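Local structure of uncharacterized protein AF_1796 (Archaeoglobus fulgidus, 1VIM) at the interface of chains A and B and the interface of chains A and C. The protein is of unknown function but, as a PHI-subfamily SIS protein, probably binds a carbohydrate derivative and may act as an isomerase. Coordinates in Å, arbitrary orientation; residue numbers count along the deposited sequence, not the author numbering. Chains: chain A/B/C, Hypothetical protein AF1796.

Contact 1: the interface of chains A and B. Residues chain A 194-195; chain B 86-87, 108, 111-112, 115.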
loop_
_atom_site.group_PDB
_atom_site.type_symbol
_atom_site.label_atom_id
_atom_site.label_comp_id
_atom_site.label_asym_id
_atom_site.label_seq_id
_atom_site.Cartn_x
_atom_site.Cartn_y
_atom_site.Cartn_z
ATOM N N VAL A 194 -7.380 13.844 -7.652
ATOM C CA VAL A 194 -8.435 13.645 -8.637
ATOM C C VAL A 194 -8.191 12.560 -9.667
ATOM O O VAL A 194 -9.118 12.189 -10.414
ATOM C CB VAL A 194 -8.773 14.973 -9.395
ATOM C CG1 VAL A 194 -9.233 16.038 -8.418
ATOM C CG2 VAL A 194 -7.602 15.435 -10.237
ATOM N N LEU A 195 -6.968 12.041 -9.758
ATOM C CA LEU A 195 -6.644 11.143 -10.866
ATOM C C LEU A 195 -7.450 9.832 -10.873
ATOM O O LEU A 195 -7.948 9.425 -11.934
ATOM C CB LEU A 195 -5.150 10.897 -10.954
ATOM C CG LEU A 195 -4.344 12.099 -11.454
ATOM C CD1 LEU A 195 -2.873 11.789 -11.245
ATOM C CD2 LEU A 195 -4.626 12.373 -12.907
ATOM N N ARG B 86 -3.794 17.046 -5.359
ATOM C CA ARG B 86 -4.266 17.299 -6.705
ATOM C C ARG B 86 -3.113 17.594 -7.648
ATOM O O ARG B 86 -2.309 18.491 -7.404
ATOM C CB ARG B 86 -5.220 18.503 -6.666
ATOM C CG ARG B 86 -5.812 18.864 -7.994
ATOM C CD ARG B 86 -6.898 19.911 -7.870
ATOM N NE ARG B 86 -7.920 19.687 -8.885
ATOM C CZ ARG B 86 -9.221 19.612 -8.618
ATOM N NH1 ARG B 86 -9.662 19.776 -7.375
ATOM N NH2 ARG B 86 -10.086 19.376 -9.590
ATOM N N ILE B 87 -3.054 16.838 -8.739
ATOM C CA ILE B 87 -2.086 17.126 -9.804
ATOM C C ILE B 87 -2.513 18.386 -10.595
ATOM O O ILE B 87 -3.703 18.688 -10.687
ATOM C CB ILE B 87 -1.893 15.904 -10.742
ATOM C CG1 ILE B 87 -0.576 16.033 -11.544
ATOM C CG2 ILE B 87 -3.102 15.698 -11.658
ATOM C CD1 ILE B 87 -0.182 14.775 -12.351
ATOM N N ILE B 108 -5.393 6.973 -16.160
ATOM C CA ILE B 108 -4.860 8.024 -15.276
ATOM C C ILE B 108 -4.081 9.082 -16.094
ATOM O O ILE B 108 -4.222 10.306 -15.878
ATOM C CB ILE B 108 -3.954 7.381 -14.169
ATOM C CG1 ILE B 108 -4.815 6.652 -13.119
ATOM C CG2 ILE B 108 -2.993 8.432 -13.562
ATOM C CD1 ILE B 108 -4.095 5.687 -12.215
ATOM N N LYS B 111 -6.342 11.534 -17.914
ATOM C CA LYS B 111 -6.862 12.558 -16.989
ATOM C C LYS B 111 -5.771 13.602 -16.728
ATOM O O LYS B 111 -6.035 14.803 -16.755
ATOM C CB LYS B 111 -7.330 11.873 -15.691
ATOM C CG LYS B 111 -7.835 12.812 -14.584
ATOM C CD LYS B 111 -9.191 13.381 -14.920
ATOM C CE LYS B 111 -9.798 14.080 -13.747
ATOM N NZ LYS B 111 -11.109 14.640 -14.165
ATOM N N ALA B 112 -4.531 13.154 -16.517
ATOM C CA ALA B 112 -3.442 14.102 -16.261
ATOM C C ALA B 112 -3.235 15.036 -17.464
ATOM O O ALA B 112 -3.014 16.240 -17.298
ATOM C CB ALA B 112 -2.126 13.323 -15.908
ATOM N N ILE B 115 -5.807 17.737 -17.532
ATOM C CA ILE B 115 -5.472 18.785 -16.587
ATOM C C ILE B 115 -4.329 19.644 -17.135
ATOM O O ILE B 115 -4.241 20.832 -16.808
ATOM C CB ILE B 115 -5.115 18.124 -15.247
ATOM C CG1 ILE B 115 -6.390 17.556 -14.637
ATOM C CG2 ILE B 115 -4.424 19.110 -14.307
ATOM C CD1 ILE B 115 -6.143 16.669 -13.426
#

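Contact 2: the interface of chains A and C. Residues chain A 17, 57, 160, 164; chain C 167-168, 171.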
loop_
_atom_site.group_PDB
_atom_site.type_symbol
_atom_site.label_atom_id
_atom_site.label_comp_id
_atom_site.label_asym_id
_atom_site.label_seq_id
_atom_site.Cartn_x
_atom_site.Cartn_y
_atom_site.Cartn_z
ATOM N N PHE A 17 -25.749 -4.042 16.652
ATOM C CA PHE A 17 -24.458 -3.403 16.501
ATOM C C PHE A 17 -24.615 -1.878 16.299
ATOM O O PHE A 17 -23.908 -1.090 16.909
ATOM C CB PHE A 17 -23.707 -4.036 15.312
ATOM C CG PHE A 17 -22.375 -3.381 15.043
ATOM C CD1 PHE A 17 -22.296 -2.309 14.152
ATOM C CD2 PHE A 17 -21.223 -3.786 15.702
ATOM C CE1 PHE A 17 -21.092 -1.681 13.916
ATOM C CE2 PHE A 17 -20.009 -3.162 15.451
ATOM C CZ PHE A 17 -19.950 -2.088 14.559
ATOM N N ARG A 57 -6.023 -2.374 10.689
ATOM C CA ARG A 57 -7.144 -1.447 10.542
ATOM C C ARG A 57 -6.887 -0.067 11.146
ATOM O O ARG A 57 -7.328 0.944 10.581
ATOM C CB ARG A 57 -8.439 -2.072 11.046
ATOM C CG ARG A 57 -9.056 -2.994 9.980
ATOM C CD ARG A 57 -10.112 -3.962 10.472
ATOM N NE ARG A 57 -11.164 -3.266 11.189
ATOM C CZ ARG A 57 -12.468 -3.288 10.881
ATOM N NH1 ARG A 57 -12.921 -3.894 9.785
ATOM N NH2 ARG A 57 -13.318 -2.643 11.672
ATOM N N THR A 160 -12.912 -3.413 17.026
ATOM C CA THR A 160 -13.786 -2.671 16.110
ATOM C C THR A 160 -14.356 -1.402 16.714
ATOM O O THR A 160 -14.413 -0.378 16.044
ATOM C CB THR A 160 -14.954 -3.603 15.701
ATOM O OG1 THR A 160 -14.465 -4.631 14.822
ATOM C CG2 THR A 160 -16.022 -2.871 14.878
ATOM N N LEU A 164 -13.830 2.372 15.100
ATOM C CA LEU A 164 -14.896 3.263 14.630
ATOM C C LEU A 164 -14.929 4.558 15.423
ATOM O O LEU A 164 -15.107 5.634 14.864
ATOM C CB LEU A 164 -16.263 2.560 14.767
ATOM C CG LEU A 164 -16.495 1.403 13.831
ATOM C CD1 LEU A 164 -17.828 0.763 14.166
ATOM C CD2 LEU A 164 -16.416 1.866 12.376
ATOM N N MET C 167 -18.452 2.647 6.663
ATOM C CA MET C 167 -17.616 1.882 7.577
ATOM C C MET C 167 -18.446 1.249 8.677
ATOM O O MET C 167 -18.322 0.047 8.951
ATOM C CB MET C 167 -16.535 2.787 8.160
ATOM C CG MET C 167 -15.440 1.929 8.893
ATOM S SD MET C 167 -14.488 0.709 7.912
ATOM C CE MET C 167 -15.513 -0.897 7.952
ATOM N N ILE C 168 -19.374 2.038 9.228
ATOM C CA ILE C 168 -20.251 1.553 10.305
ATOM C C ILE C 168 -21.177 0.443 9.785
ATOM O O ILE C 168 -21.328 -0.628 10.426
ATOM C CB ILE C 168 -21.025 2.728 10.933
ATOM C CG1 ILE C 168 -20.074 3.570 11.783
ATOM C CG2 ILE C 168 -22.187 2.219 11.801
ATOM C CD1 ILE C 168 -20.588 4.965 12.092
ATOM N N ASP C 171 -19.121 -2.830 9.267
ATOM C CA ASP C 171 -18.907 -3.496 10.557
ATOM C C ASP C 171 -20.189 -4.097 11.139
ATOM O O ASP C 171 -20.165 -5.164 11.768
ATOM C CB ASP C 171 -18.246 -2.529 11.539
ATOM C CG ASP C 171 -16.744 -2.372 11.293
ATOM O OD1 ASP C 171 -16.055 -3.318 10.850
ATOM O OD2 ASP C 171 -16.198 -1.300 11.557
HETATM O O HOH W 1 -15.917 -5.700 12.389
HETATM O O HOH W 2 -15.666 -4.139 8.223
HETATM O O HOH W 3 -14.258 -0.453 12.978
#

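Contact 1: the interface of chains A and B
With chi1 at -60°, A:Val194 sets CG1 opposite its own carbonyl carbon and CG2 in the crowded position between backbone N and carbonyl; this torsion points CG1 at B:Arg86 and CG2 at B:Ile115. The neighbouring A:Leu195 has CG placed beside its backbone N (chi1 -72°), which sends the isobutyl group towards helix 103-115 of chain B. Both residues belong to the C-terminal tail that follows helix 185-191, and in the deposited assembly the tail of one SIS-family (PHI subfamily) subunit lies on the body of another.

A:Val194 CG1 stands over the centre of one face of the B:Arg86 guanidinium, 3.5 Å above its plane, and 3.6 Å from B:Arg86 CZ. This is a methyl-on-face contact, which uses the flat surface of the group and not its N-H edge. The other methyl, A:Val194 CG2, meets the end of B:Ile115, with CD1 of that side chain 3.7 Å away.

A:Leu195 hides 86 Å² against chain B and is gripped on several sides. Its branch point CG touches B:Ile87 CG2 at 3.8 Å, the two side chains crossing at about a right angle. On the helix side A:Leu195 CD1 approaches B:Ile108 CG2 at 4.1 Å, again nearly perpendicular. The second methyl, A:Leu195 CD2, lies against the helix backbone itself: it is 3.6 Å from the carbonyl O of B:Ile108 and 4.0 Å from CA of B:Ala112. B:Lys111 flanks the same methyl with the aliphatic part of its chain, CG coming to 3.6 Å of A:Leu195 CD2. The lysine chain bends at the second torsion and then runs past A:Val194, its CE lying beside the carbonyl O of that residue. The interface is two-fold symmetric, so the tail of chain B makes the reciprocal contact on chain A.

Contact 2: the interface of chains A and C
The A:Arg57 to C:Asp171 salt bridge is the charged core of this patch, where two SIS-family subunits of the deposited assembly pair largely through helices, helix 160-181 being contributed by both. A:Arg57 belongs to the glycine-rich G-A-G-R-S-G loop that follows strand 50-53 and runs into helix 56-71, a SIS feature that may serve phosphosugar binding. The NH2 nitrogen of A:Arg57 donates to carboxylate OD1 of C:Asp171 at 2.9 Å, with 159° at the hydrogen. The acceptor lies close to the guanidinium plane, and OD1 is met on its syn side by a donor tilted somewhat from the carboxylate plane. The two flat groups are turned 43° against each other, so the pairing is not a flat two-toothed one: the further approaches, NH1 to OD1 and NH2 to OD2, are weak.

Water completes the polar network. Water 2 links A:Arg57 NH1 with OD1 of C:Asp171, sitting in plane at the guanidinium edge. Water 1 joins OD1 of C:Asp171 (2.8 Å from the water) to the A:Thr160 hydroxyl OG1, while water 3 connects OD2 to the A:Thr160 backbone O. OD1 is thus held by the arginine and two waters from different directions, which should fix the rotation of the carboxylate.

Apolar groups of chain A close round this carboxylate. A:Thr160 is turned so that CG2 is anti to its backbone N and OG1 beside it (chi1 -71°); the methyl consequently packs against C:Asp171 CG at 3.7 Å while the hydroxyl serves water 1. A:Leu164 and C:Asp171 approach each other from opposite directions, with A:Leu164 CD2 3.3 Å from C:Asp171 OD2. That same methyl also packs on C:Met167 CG at 3.6 Å, the two side chains crossing obliquely, and on C:Ile168 CG1 at 4.1 Å. The A:Phe17 ring, from helix 12-31, covers the backbone side of the aspartate: CZ touches C:Asp171 CB at 3.5 Å, and the carbonyl O of C:Asp171 lies over one ring face.

Centred about 31 Å apart, contact 1 and contact 2 have no residues in common but share chain A, which meets a different neighbour in each. Contact 1 uses the tail after helix 185-191 and, on the partner, helix 103-115 with the loop at residues 86-87; contact 2 uses helix 160-181 from both subunits, with helices 12-31 and 56-71. Each interface is two-fold symmetric. The deposited assembly holds four copies, and two such distinct pairings could together build a tetramer, although the structure alone does not establish that state in solution.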